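Slr0280 protein (Synechocystis sp., PDB 5H3K) is of unknown function but carries a phosphodiester glycosidase domain of the NAGPA family, so that it probably acts on a sugar phosphodiester. Local coordinates at residues Val545-Arg550 / Gly559-Ile564; Arg284-Ser289 / Phe293-Val298; Ser580-Ala585 / Leu590-Pro595. All coordinates share one frame; numbering follows the deposited sequence.

Contact 1 of 3, residues Val545-Arg550 / Gly559-Ile564; sequences VASHNR and GEFAQI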
ATOM      1  N   VAL A 545       3.430  -4.047  -7.723  1.00  3.89           N
ATOM      2  CA  VAL A 545       2.616  -3.742  -8.907  1.00  2.64           C
ATOM      3  C   VAL A 545       1.156  -3.461  -8.558  1.00  4.15           C
ATOM      4  O   VAL A 545       0.536  -4.234  -7.828  1.00  4.38           O
ATOM      5  CB  VAL A 545       2.621  -4.951  -9.876  1.00  4.21           C
ATOM      6  CG1 VAL A 545       1.834  -4.622 -11.154  1.00  3.23           C
ATOM      7  CG2 VAL A 545       4.045  -5.373 -10.201  1.00  3.78           C
ATOM      8  N   ALA A 546       0.617  -2.360  -9.076  1.00  2.72           N
ATOM      9  CA  ALA A 546      -0.809  -2.032  -8.937  1.00  3.68           C
ATOM     10  C   ALA A 546      -1.392  -1.743 -10.315  1.00  4.78           C
ATOM     11  O   ALA A 546      -0.871  -0.885 -11.041  1.00  5.02           O
ATOM     12  CB  ALA A 546      -1.003  -0.803  -8.019  1.00  4.49           C
ATOM     13  N   SER A 547      -2.464  -2.445 -10.670  1.00  4.16           N
ATOM     14  CA  SER A 547      -3.155  -2.230 -11.940  1.00  6.01           C
ATOM     15  C   SER A 547      -4.628  -1.949 -11.695  1.00  6.52           C
ATOM     16  O   SER A 547      -5.225  -2.456 -10.748  1.00  5.96           O
ATOM     17  CB  SER A 547      -3.001  -3.432 -12.871  1.00  6.90           C
ATOM     18  OG  SER A 547      -3.703  -4.551 -12.360  1.00 11.69           O
ATOM     19  N   HIS A 548      -5.233  -1.141 -12.555  1.00  6.15           N
ATOM     20  CA  HIS A 548      -6.670  -0.900 -12.416  1.00  6.66           C
ATOM     21  C   HIS A 548      -7.410  -1.266 -13.696  1.00  7.23           C
ATOM     22  O   HIS A 548      -7.206  -2.367 -14.212  1.00  8.13           O
ATOM     23  CB  HIS A 548      -6.925   0.514 -11.885  1.00  6.69           C
ATOM     24  CG  HIS A 548      -6.344   0.727 -10.513  1.00  6.05           C
ATOM     25  ND1 HIS A 548      -6.982   0.292  -9.373  1.00  7.22           N
ATOM     26  CD2 HIS A 548      -5.175   1.277 -10.114  1.00  7.14           C
ATOM     27  CE1 HIS A 548      -6.235   0.588  -8.317  1.00  5.74           C
ATOM     28  NE2 HIS A 548      -5.136   1.182  -8.736  1.00  7.06           N
ATOM     29  N   ASN A 549      -8.278  -0.398 -14.204  1.00  8.97           N
ATOM     30  CA  ASN A 549      -9.043  -0.749 -15.403  1.00  8.88           C
ATOM     31  C   ASN A 549      -8.198  -0.623 -16.650  1.00  7.37           C
ATOM     32  O   ASN A 549      -7.362   0.290 -16.753  1.00  9.71           O
ATOM     33  CB  ASN A 549     -10.265   0.165 -15.557  1.00  9.18           C
ATOM     34  CG  ASN A 549     -11.309  -0.078 -14.487  1.00 14.76           C
ATOM     35  OD1 ASN A 549     -12.324  -0.727 -14.731  1.00 23.65           O
ATOM     36  ND2 ASN A 549     -11.063   0.441 -13.293  1.00 19.48           N
ATOM     37  N   ARG A 550      -8.411  -1.524 -17.603  1.00  6.34           N
ATOM     38  CA  ARG A 550      -7.790  -1.374 -18.912  1.00  8.91           C
ATOM     39  C   ARG A 550      -8.429  -0.171 -19.602  1.00 10.29           C
ATOM     40  O   ARG A 550      -9.544   0.253 -19.248  1.00  8.20           O
ATOM     41  CB  ARG A 550      -7.951  -2.645 -19.753  1.00  8.52           C
ATOM     42  CG  ARG A 550      -9.335  -2.812 -20.398  1.00  9.24           C
ATOM     43  CD  ARG A 550      -9.593  -4.264 -20.784  1.00  9.40           C
ATOM     44  NE  ARG A 550      -9.815  -5.113 -19.607  1.00  9.91           N
ATOM     45  CZ  ARG A 550      -9.696  -6.441 -19.596  1.00 11.02           C
ATOM     46  NH1 ARG A 550      -9.917  -7.118 -18.477  1.00  9.41           N
ATOM     47  NH2 ARG A 550      -9.349  -7.094 -20.697  1.00 12.04           N
ATOM     48  N   GLY A 559      -5.923 -14.430 -14.898  1.00  8.10           N
ATOM     49  CA  GLY A 559      -5.088 -14.831 -16.017  1.00  9.16           C
ATOM     50  C   GLY A 559      -4.456 -13.655 -16.741  1.00  7.73           C
ATOM     51  O   GLY A 559      -3.275 -13.697 -17.125  1.00  8.32           O
ATOM     52  N   GLU A 560      -5.254 -12.611 -16.950  1.00  7.58           N
ATOM     53  CA  GLU A 560      -4.759 -11.374 -17.547  1.00  8.69           C
ATOM     54  C   GLU A 560      -3.681 -10.727 -16.693  1.00  7.11           C
ATOM     55  O   GLU A 560      -2.674 -10.249 -17.219  1.00  6.66           O
ATOM     56  CB  GLU A 560      -5.911 -10.400 -17.806  1.00  8.43           C
ATOM     57  CG  GLU A 560      -6.796 -10.849 -18.974  1.00  9.25           C
ATOM     58  CD  GLU A 560      -8.105 -10.077 -19.085  1.00 14.74           C
ATOM     59  OE1 GLU A 560      -8.572  -9.530 -18.055  1.00 10.82           O
ATOM     60  OE2 GLU A 560      -8.680 -10.041 -20.208  1.00 13.24           O
ATOM     61  N   PHE A 561      -3.888 -10.712 -15.377  1.00  6.02           N
ATOM     62  CA  PHE A 561      -2.907 -10.123 -14.478  1.00  4.46           C
ATOM     63  C   PHE A 561      -1.588 -10.902 -14.544  1.00  5.99           C
ATOM     64  O   PHE A 561      -0.520 -10.302 -14.558  1.00  5.78           O
ATOM     65  CB  PHE A 561      -3.454 -10.053 -13.041  1.00  3.75           C
ATOM     66  CG  PHE A 561      -2.623  -9.198 -12.108  1.00  5.12           C
ATOM     67  CD1 PHE A 561      -2.130  -7.963 -12.521  1.00  5.01           C
ATOM     68  CD2 PHE A 561      -2.357  -9.627 -10.810  1.00  4.07           C
ATOM     69  CE1 PHE A 561      -1.358  -7.162 -11.660  1.00  6.43           C
ATOM     70  CE2 PHE A 561      -1.606  -8.838  -9.940  1.00  3.00           C
ATOM     71  CZ  PHE A 561      -1.097  -7.607 -10.363  1.00  4.27           C
ATOM     72  N   ALA A 562      -1.666 -12.233 -14.615  1.00  5.13           N
ATOM     73  CA  ALA A 562      -0.466 -13.058 -14.806  1.00  6.42           C
ATOM     74  C   ALA A 562       0.273 -12.689 -16.093  1.00  8.08           C
ATOM     75  O   ALA A 562       1.504 -12.613 -16.117  1.00  7.93           O
ATOM     76  CB  ALA A 562      -0.822 -14.528 -14.794  1.00  6.62           C
ATOM     77  N   GLN A 563      -0.478 -12.446 -17.160  1.00  8.34           N
ATOM     78  CA  GLN A 563       0.125 -12.023 -18.416  1.00  9.55           C
ATOM     79  C   GLN A 563       0.758 -10.647 -18.285  1.00  8.44           C
ATOM     80  O   GLN A 563       1.844 -10.402 -18.817  1.00  8.87           O
ATOM     81  CB  GLN A 563      -0.915 -12.058 -19.541  1.00 10.16           C
ATOM     82  CG  GLN A 563      -1.445 -13.465 -19.829  1.00 13.13           C
ATOM     83  CD  GLN A 563      -2.514 -13.495 -20.912  1.00 25.23           C
ATOM     84  OE1 GLN A 563      -3.157 -12.483 -21.202  1.00 24.55           O
ATOM     85  NE2 GLN A 563      -2.712 -14.663 -21.513  1.00 28.30           N
ATOM     86  N   ILE A 564       0.084  -9.744 -17.575  1.00  6.60           N
ATOM     87  CA  ILE A 564       0.649  -8.421 -17.317  1.00  6.91           C
ATOM     88  C   ILE A 564       2.002  -8.527 -16.609  1.00  8.41           C
ATOM     89  O   ILE A 564       2.972  -7.871 -17.002  1.00  8.18           O
ATOM     90  CB  ILE A 564      -0.332  -7.534 -16.491  1.00  7.30           C
ATOM     91  CG1 ILE A 564      -1.500  -7.070 -17.381  1.00  8.04           C
ATOM     92  CG2 ILE A 564       0.396  -6.334 -15.891  1.00  7.69           C
ATOM     93  CD1 ILE A 564      -2.704  -6.506 -16.617  1.00  7.85           C
TER
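R550 and E560 meet end-on, two guanidinium nitrogens reaching one carboxylate oxygen each in a salt bridge. The shorter bond runs from NH1 of R550 to OE1 of E560 at 2.8 Å, with NH1 on the syn side but 32° out of the carboxylate plane. From NH2 of R550 to OE2 of E560 the distance is 3.1 Å; this oxygen lies in the guanidinium plane yet is approached from above its own carboxylate plane, because the two flat groups are turned 60° apart. A bend at chi3 (72°) turns the end of the arginine toward the helix. The same guanidinium also bonds the carbonyls of G290, A554 and G555, which fixes its rotation, while OE1 of E560 accepts the backbone N-H of S557, the bond expected of one half of a capping box at the start of helix 558-567.

That helix leads from strand 542-547 to strand 572-576, a crossover between two parallel strands of the sheet with strand 531-536 between them.

Packing round the F561 ring joins strand and helix further along. The ring edge comes to CG1 of V545, with CE1 4.1 Å from that methyl. The hydroxyl of S547 approaches the ring obliquely, its OG 3.6 Å from CE1 of F561. R531 and A533 of strand 531-536 also touch F561.

Contact 2 of 3, residues Arg284-Ser289 / Phe293-Val298; sequences RFVNIS and FPVTTV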
ATOM      1  N   ARG A 284       3.334   3.016 -16.567  1.00  8.38           N
ATOM      2  CA  ARG A 284       3.449   2.414 -17.898  1.00 10.21           C
ATOM      3  C   ARG A 284       2.097   1.948 -18.395  1.00 13.01           C
ATOM      4  O   ARG A 284       1.169   1.753 -17.605  1.00  8.57           O
ATOM      5  CB  ARG A 284       4.356   1.175 -17.834  1.00 13.58           C
ATOM      6  CG  ARG A 284       5.845   1.448 -17.881  1.00 18.00           C
ATOM      7  CD  ARG A 284       6.630   0.150 -17.730  1.00 20.90           C
ATOM      8  NE  ARG A 284       6.694  -0.297 -16.338  1.00 20.48           N
ATOM      9  CZ  ARG A 284       7.479  -1.276 -15.913  1.00 17.25           C
ATOM     10  NH1 ARG A 284       7.487  -1.620 -14.632  1.00 15.03           N
ATOM     11  NH2 ARG A 284       8.260  -1.904 -16.782  1.00 17.12           N
ATOM     12  N   PHE A 285       1.991   1.751 -19.709  1.00 12.59           N
ATOM     13  CA  PHE A 285       0.869   1.013 -20.286  1.00 10.12           C
ATOM     14  C   PHE A 285       1.361  -0.373 -20.673  1.00 12.34           C
ATOM     15  O   PHE A 285       2.361  -0.503 -21.377  1.00 17.39           O
ATOM     16  CB  PHE A 285       0.309   1.724 -21.522  1.00 11.31           C
ATOM     17  CG  PHE A 285      -0.372   3.032 -21.217  1.00 16.05           C
ATOM     18  CD1 PHE A 285      -1.705   3.063 -20.841  1.00 15.58           C
ATOM     19  CD2 PHE A 285       0.325   4.234 -21.310  1.00 16.32           C
ATOM     20  CE1 PHE A 285      -2.339   4.273 -20.558  1.00 14.91           C
ATOM     21  CE2 PHE A 285      -0.300   5.448 -21.030  1.00 18.29           C
ATOM     22  CZ  PHE A 285      -1.635   5.462 -20.649  1.00 17.32           C
ATOM     23  N   VAL A 286       0.680  -1.413 -20.204  1.00  9.80           N
ATOM     24  CA  VAL A 286       1.062  -2.771 -20.567  1.00 11.34           C
ATOM     25  C   VAL A 286       0.011  -3.370 -21.501  1.00 14.38           C
ATOM     26  O   VAL A 286      -1.182  -3.404 -21.177  1.00 10.59           O
ATOM     27  CB  VAL A 286       1.262  -3.663 -19.329  1.00 10.57           C
ATOM     28  CG1 VAL A 286       1.623  -5.079 -19.752  1.00 12.78           C
ATOM     29  CG2 VAL A 286       2.352  -3.083 -18.421  1.00  9.93           C
ATOM     30  N   ASN A 287       0.458  -3.823 -22.671  1.00 12.02           N
ATOM     31  CA  ASN A 287      -0.443  -4.402 -23.658  1.00 14.26           C
ATOM     32  C   ASN A 287      -0.441  -5.913 -23.605  1.00 12.66           C
ATOM     33  O   ASN A 287       0.618  -6.536 -23.688  1.00 13.90           O
ATOM     34  CB  ASN A 287      -0.043  -3.955 -25.067  1.00 19.39           C
ATOM     35  CG  ASN A 287      -0.090  -2.454 -25.234  1.00 24.16           C
ATOM     36  OD1 ASN A 287      -1.111  -1.824 -24.971  1.00 23.58           O
ATOM     37  ND2 ASN A 287       1.027  -1.868 -25.664  1.00 31.67           N
ATOM     38  N   ILE A 288      -1.622  -6.494 -23.431  1.00 11.65           N
ATOM     39  CA  ILE A 288      -1.791  -7.931 -23.592  1.00 12.73           C
ATOM     40  C   ILE A 288      -2.909  -8.158 -24.594  1.00 13.58           C
ATOM     41  O   ILE A 288      -3.455  -7.205 -25.146  1.00 16.34           O
ATOM     42  CB  ILE A 288      -2.120  -8.638 -22.258  1.00 10.05           C
ATOM     43  CG1 ILE A 288      -3.337  -7.991 -21.601  1.00 11.84           C
ATOM     44  CG2 ILE A 288      -0.923  -8.587 -21.318  1.00 13.13           C
ATOM     45  CD1 ILE A 288      -3.814  -8.735 -20.371  1.00 12.69           C
ATOM     46  N   SER A 289      -3.254  -9.418 -24.828  1.00 16.29           N
ATOM     47  CA  SER A 289      -4.336  -9.740 -25.749  1.00 16.62           C
ATOM     48  C   SER A 289      -5.640  -9.051 -25.336  1.00 17.55           C
ATOM     49  O   SER A 289      -6.342  -8.477 -26.175  1.00 20.82           O
ATOM     50  CB  SER A 289      -4.528 -11.258 -25.814  1.00 21.70           C
ATOM     51  OG  SER A 289      -5.564 -11.583 -26.718  1.00 29.28           O
ATOM     52  N   PHE A 293      -3.384  -1.871 -20.337  1.00  9.01           N
ATOM     53  CA  PHE A 293      -3.578  -1.604 -18.909  1.00  8.35           C
ATOM     54  C   PHE A 293      -2.575  -0.595 -18.392  1.00  8.39           C
ATOM     55  O   PHE A 293      -1.366  -0.843 -18.444  1.00  8.03           O
ATOM     56  CB  PHE A 293      -3.394  -2.890 -18.089  1.00  7.29           C
ATOM     57  CG  PHE A 293      -4.475  -3.920 -18.297  1.00  8.52           C
ATOM     58  CD1 PHE A 293      -4.470  -4.747 -19.417  1.00 10.22           C
ATOM     59  CD2 PHE A 293      -5.476  -4.090 -17.344  1.00  7.31           C
ATOM     60  CE1 PHE A 293      -5.465  -5.716 -19.598  1.00  9.92           C
ATOM     61  CE2 PHE A 293      -6.474  -5.049 -17.510  1.00  8.56           C
ATOM     62  CZ  PHE A 293      -6.475  -5.867 -18.643  1.00  8.92           C
ATOM     63  N   PRO A 294      -3.059   0.540 -17.864  1.00  7.83           N
ATOM     64  CA  PRO A 294      -2.128   1.418 -17.141  1.00  9.23           C
ATOM     65  C   PRO A 294      -1.676   0.702 -15.867  1.00  9.71           C
ATOM     66  O   PRO A 294      -2.527   0.197 -15.123  1.00  9.68           O
ATOM     67  CB  PRO A 294      -2.981   2.649 -16.793  1.00 11.22           C
ATOM     68  CG  PRO A 294      -4.172   2.580 -17.733  1.00 12.91           C
ATOM     69  CD  PRO A 294      -4.419   1.099 -17.934  1.00 10.56           C
ATOM     70  N   VAL A 295      -0.364   0.626 -15.637  1.00  9.04           N
ATOM     71  CA  VAL A 295       0.182  -0.064 -14.470  1.00  7.12           C
ATOM     72  C   VAL A 295       1.201   0.795 -13.720  1.00  8.39           C
ATOM     73  O   VAL A 295       2.079   1.424 -14.327  1.00  8.54           O
ATOM     74  CB  VAL A 295       0.837  -1.417 -14.868  1.00  7.92           C
ATOM     75  CG1 VAL A 295       1.538  -2.057 -13.685  1.00  9.94           C
ATOM     76  CG2 VAL A 295      -0.205  -2.383 -15.429  1.00  9.06           C
ATOM     77  N   THR A 296       1.081   0.835 -12.394  1.00  6.12           N
ATOM     78  CA  THR A 296       2.046   1.521 -11.554  1.00  7.42           C
ATOM     79  C   THR A 296       2.956   0.510 -10.872  1.00  6.67           C
ATOM     80  O   THR A 296       2.488  -0.482 -10.289  1.00  6.11           O
ATOM     81  CB  THR A 296       1.355   2.330 -10.446  1.00  7.36           C
ATOM     82  OG1 THR A 296       0.255   3.067 -10.994  1.00  7.16           O
ATOM     83  CG2 THR A 296       2.344   3.288  -9.806  1.00  6.73           C
ATOM     84  N   THR A 297       4.264   0.741 -10.951  1.00  6.55           N
ATOM     85  CA  THR A 297       5.214  -0.148 -10.295  1.00  5.21           C
ATOM     86  C   THR A 297       6.234   0.624  -9.482  1.00  4.92           C
ATOM     87  O   THR A 297       6.581   1.770  -9.796  1.00  5.59           O
ATOM     88  CB  THR A 297       5.976  -1.037 -11.294  1.00  7.27           C
ATOM     89  OG1 THR A 297       6.711  -0.211 -12.209  1.00  7.70           O
ATOM     90  CG2 THR A 297       5.023  -1.937 -12.071  1.00  7.75           C
ATOM     91  N   VAL A 298       6.737  -0.025  -8.444  1.00  5.00           N
ATOM     92  CA  VAL A 298       7.939   0.448  -7.781  1.00  4.76           C
ATOM     93  C   VAL A 298       8.867  -0.739  -7.723  1.00  6.97           C
ATOM     94  O   VAL A 298       8.481  -1.821  -7.266  1.00  6.42           O
ATOM     95  CB  VAL A 298       7.675   0.988  -6.385  1.00  4.03           C
ATOM     96  CG1 VAL A 298       8.984   1.390  -5.741  1.00  5.42           C
ATOM     97  CG2 VAL A 298       6.715   2.177  -6.451  1.00  6.03           C
TER
HETATM   98  O   HOH W   1       4.854   0.563 -14.408  1.00  9.75           O
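R284 with V295 and V286 with F293 are the hydrogen-bonded antiparallel pairs in the tight part of this contact, in the hairpin of strands 279-288 and 291-300. The bonds of the second pair are nearly straight at the hydrogen: V286 N to F293 O and F293 N to V286 O are both 2.8 Å. In the first, V295 N reaches R284 O at 2.7 Å. Between them F285 and P294 make the non-hydrogen-bonded pair, and on that face CE1 of F285 comes obliquely to CG of P294 at 3.8 Å. On the opposite face helix 558-567 covers V286 and F293, and I288 beside them, while V295 packs on strand 542-547. I288, its CG1 set between backbone N and carbonyl carbon (chi1 54°), sends CD1 to within 3.5 Å of CE1 of F293, and the CG2 methyls of V286 and V295 touch.

The looser side is at R284, which is only partly buried. Its chain, bent at chi3, brings NH1 2.9 Å from OG1 of T297, the hydroxyl slightly tilted from the guanidinium plane. Water 1 takes a hydrogen bond from NE of R284 at 2.8 Å and donates to both V295 O and T297 OG1. The water and the R284-T297 bond together thus bind the partly exposed edge of the hairpin, where guanidinium, hydroxyl and V295 O satisfy one another through water 1.

Contact 3 of 3, residues Ser580-Ala585 / Leu590-Pro595; sequences SSTSLA and LLDRSP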
ATOM      1  N   SER A 580     -10.811  -2.822  -4.231  1.00  5.70           N
ATOM      2  CA  SER A 580     -10.657  -1.551  -3.514  1.00  5.56           C
ATOM      3  C   SER A 580      -9.476  -1.588  -2.536  1.00  4.54           C
ATOM      4  O   SER A 580      -9.009  -0.549  -2.075  1.00  4.12           O
ATOM      5  CB  SER A 580     -11.946  -1.209  -2.759  1.00 11.46           C
ATOM      6  OG  SER A 580     -12.254  -2.234  -1.831  1.00 11.56           O
ATOM      7  N   SER A 581      -8.987  -2.779  -2.215  1.00  4.67           N
ATOM      8  CA  SER A 581      -7.798  -2.867  -1.365  1.00  4.49           C
ATOM      9  C   SER A 581      -6.529  -2.408  -2.084  1.00  2.91           C
ATOM     10  O   SER A 581      -5.591  -1.949  -1.433  1.00  2.28           O
ATOM     11  CB  SER A 581      -7.584  -4.285  -0.849  1.00  2.64           C
ATOM     12  OG  SER A 581      -8.675  -4.704  -0.047  1.00  6.06           O
ATOM     13  N   THR A 582      -6.497  -2.518  -3.409  1.00  2.91           N
ATOM     14  CA  THR A 582      -5.267  -2.191  -4.145  1.00  3.43           C
ATOM     15  C   THR A 582      -4.846  -0.749  -3.878  1.00  2.39           C
ATOM     16  O   THR A 582      -5.620   0.174  -4.084  1.00  2.91           O
ATOM     17  CB  THR A 582      -5.411  -2.434  -5.663  1.00  3.07           C
ATOM     18  OG1 THR A 582      -5.511  -3.847  -5.904  1.00  4.53           O
ATOM     19  CG2 THR A 582      -4.176  -1.898  -6.410  1.00  2.88           C
ATOM     20  N   SER A 583      -3.606  -0.568  -3.424  1.00  2.60           N
ATOM     21  CA  SER A 583      -3.065   0.759  -3.146  1.00  2.60           C
ATOM     22  C   SER A 583      -1.550   0.665  -2.962  1.00  4.31           C
ATOM     23  O   SER A 583      -1.040  -0.255  -2.316  1.00  1.93           O
ATOM     24  CB  SER A 583      -3.762   1.370  -1.921  1.00  3.32           C
ATOM     25  OG  SER A 583      -4.068   0.352  -0.966  1.00  3.99           O
ATOM     26  N   LEU A 584      -0.842   1.612  -3.557  1.00  3.68           N
ATOM     27  CA  LEU A 584       0.619   1.594  -3.587  1.00  4.50           C
ATOM     28  C   LEU A 584       1.094   2.981  -3.194  1.00  5.93           C
ATOM     29  O   LEU A 584       0.774   3.959  -3.879  1.00  5.18           O
ATOM     30  CB  LEU A 584       1.093   1.242  -5.006  1.00  3.74           C
ATOM     31  CG  LEU A 584       2.576   1.336  -5.371  1.00  5.16           C
ATOM     32  CD1 LEU A 584       3.391   0.521  -4.387  1.00  6.84           C
ATOM     33  CD2 LEU A 584       2.782   0.832  -6.796  1.00  8.70           C
ATOM     34  N   ALA A 585       1.838   3.076  -2.084  1.00  4.48           N
ATOM     35  CA  ALA A 585       2.253   4.379  -1.550  1.00  4.22           C
ATOM     36  C   ALA A 585       3.756   4.568  -1.682  1.00  4.27           C
ATOM     37  O   ALA A 585       4.529   3.642  -1.436  1.00  5.32           O
ATOM     38  CB  ALA A 585       1.825   4.550  -0.074  1.00  3.83           C
ATOM     39  N   LEU A 590      -0.315   7.949  -2.138  1.00  6.45           N
ATOM     40  CA  LEU A 590      -0.746   6.926  -3.099  1.00  5.79           C
ATOM     41  C   LEU A 590      -0.365   7.298  -4.519  1.00  6.86           C
ATOM     42  O   LEU A 590      -0.574   8.441  -4.950  1.00  9.81           O
ATOM     43  CB  LEU A 590      -2.263   6.713  -3.044  1.00  6.94           C
ATOM     44  CG  LEU A 590      -2.884   6.043  -1.826  1.00  7.62           C
ATOM     45  CD1 LEU A 590      -4.376   5.729  -2.110  1.00 10.07           C
ATOM     46  CD2 LEU A 590      -2.112   4.791  -1.435  1.00  6.98           C
ATOM     47  N   LEU A 591       0.170   6.333  -5.258  1.00  6.63           N
ATOM     48  CA  LEU A 591       0.607   6.566  -6.634  1.00  6.58           C
ATOM     49  C   LEU A 591      -0.453   6.186  -7.652  1.00  9.90           C
ATOM     50  O   LEU A 591      -0.516   6.764  -8.736  1.00 12.71           O
ATOM     51  CB  LEU A 591       1.861   5.737  -6.940  1.00  7.42           C
ATOM     52  CG  LEU A 591       3.160   6.047  -6.193  1.00  6.28           C
ATOM     53  CD1 LEU A 591       4.293   5.208  -6.771  1.00  7.48           C
ATOM     54  CD2 LEU A 591       3.470   7.530  -6.312  1.00  8.43           C
ATOM     55  N   ASP A 592      -1.282   5.211  -7.299  1.00  6.42           N
ATOM     56  CA  ASP A 592      -2.066   4.465  -8.284  1.00  6.77           C
ATOM     57  C   ASP A 592      -3.543   4.824  -8.353  1.00  8.64           C
ATOM     58  O   ASP A 592      -4.215   4.477  -9.329  1.00  7.63           O
ATOM     59  CB  ASP A 592      -1.969   2.971  -7.971  1.00  7.03           C
ATOM     60  CG  ASP A 592      -2.563   2.628  -6.605  1.00  7.23           C
ATOM     61  OD1 ASP A 592      -2.098   3.196  -5.585  1.00  6.63           O
ATOM     62  OD2 ASP A 592      -3.501   1.800  -6.548  1.00  5.33           O
ATOM     63  N   ARG A 593      -4.068   5.466  -7.307  1.00  6.31           N
ATOM     64  CA  ARG A 593      -5.484   5.826  -7.268  1.00  6.44           C
ATOM     65  C   ARG A 593      -5.678   6.958  -6.288  1.00  7.15           C
ATOM     66  O   ARG A 593      -4.787   7.248  -5.483  1.00  4.61           O
ATOM     67  CB  ARG A 593      -6.342   4.619  -6.838  1.00  7.32           C
ATOM     68  CG  ARG A 593      -6.219   4.253  -5.346  1.00  6.86           C
ATOM     69  CD  ARG A 593      -6.708   2.834  -5.052  1.00  4.82           C
ATOM     70  NE  ARG A 593      -8.068   2.625  -5.537  1.00  6.76           N
ATOM     71  CZ  ARG A 593      -8.665   1.443  -5.690  1.00  7.16           C
ATOM     72  NH1 ARG A 593      -8.043   0.325  -5.362  1.00  4.84           N
ATOM     73  NH2 ARG A 593      -9.908   1.389  -6.170  1.00  6.67           N
ATOM     74  N   SER A 594      -6.844   7.601  -6.339  1.00  5.91           N
ATOM     75  CA  SER A 594      -7.150   8.641  -5.356  1.00  7.94           C
ATOM     76  C   SER A 594      -7.410   8.032  -3.992  1.00  6.51           C
ATOM     77  O   SER A 594      -8.071   6.992  -3.889  1.00  7.05           O
ATOM     78  CB  SER A 594      -8.371   9.455  -5.784  1.00  7.17           C
ATOM     79  OG  SER A 594      -8.042  10.269  -6.891  1.00  7.82           O
ATOM     80  N   PRO A 595      -6.895   8.674  -2.929  1.00  9.09           N
ATOM     81  CA  PRO A 595      -7.063   8.152  -1.565  1.00  8.25           C
ATOM     82  C   PRO A 595      -8.509   7.834  -1.211  1.00 10.16           C
ATOM     83  O   PRO A 595      -8.725   6.845  -0.523  1.00  9.22           O
ATOM     84  CB  PRO A 595      -6.535   9.294  -0.690  1.00 10.54           C
ATOM     85  CG  PRO A 595      -5.454   9.919  -1.551  1.00 11.85           C
ATOM     86  CD  PRO A 595      -6.042   9.877  -2.958  1.00 10.01           C
TER
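R593 reaches across to the backbone of T582. CB and CG carry the chain there, and chi1 (73°) with a bend at chi3 (-54°) curls its end back to T582. CD comes within 3.0 Å of T582 O, a close approach of a methylene to an oxygen. NE turns to OG1 of T597. NH1 then bonds T582 O at 2.7 Å, in the carbonyl plane and on a lone pair; it also bonds G579 O. NH2 lies 4.0 Å from CA of S580, beside the 3-10 segment. Replacing this arginine by alanine would remove the guanidinium, and is likely to leave the T582 and G579 carbonyls without that donor and the 3-10 segment less firmly held.

The neighbouring D592 holds the other end of the segment: its OD1 accepts L584 N at 2.9 Å from above the carboxylate plane, while OD2 is bonded by H548. L591 N closes on L584 O at 2.8 Å, at the hairpin of strands 584-586 and 589-590, and CD2 of L590 packs on CB of S583.

Acid and base therefore do complementary work: side chains extend the grip of the hairpin onto 582-584, D592 taking the L584 N-H and R593 the T582 carbonyl.

In the fold
Along the chain contact 2 comes first, then contact 1, then contact 3, none enclosing another. Contacts 1 and 2 have centres about 7 Å apart and share one antiparallel sheet, in which strands 291-300 and 542-547 are neighbours: A546 N lies 2.9 Å from T296 O, a probable hydrogen bond, and F293 packs against both R550 and I564. Contact 3, about 15 Å between centres from either, sits on the other side of that sheet from helix 558-567. It touches T296 and V298, and H548 NE2 lies 2.8 Å from D592 OD2. A single sheet thus ties a helix on one face to a hairpin-and-loop region on the other; the segments of contacts 1 and 3 fall in the phosphodiester glycosidase family region.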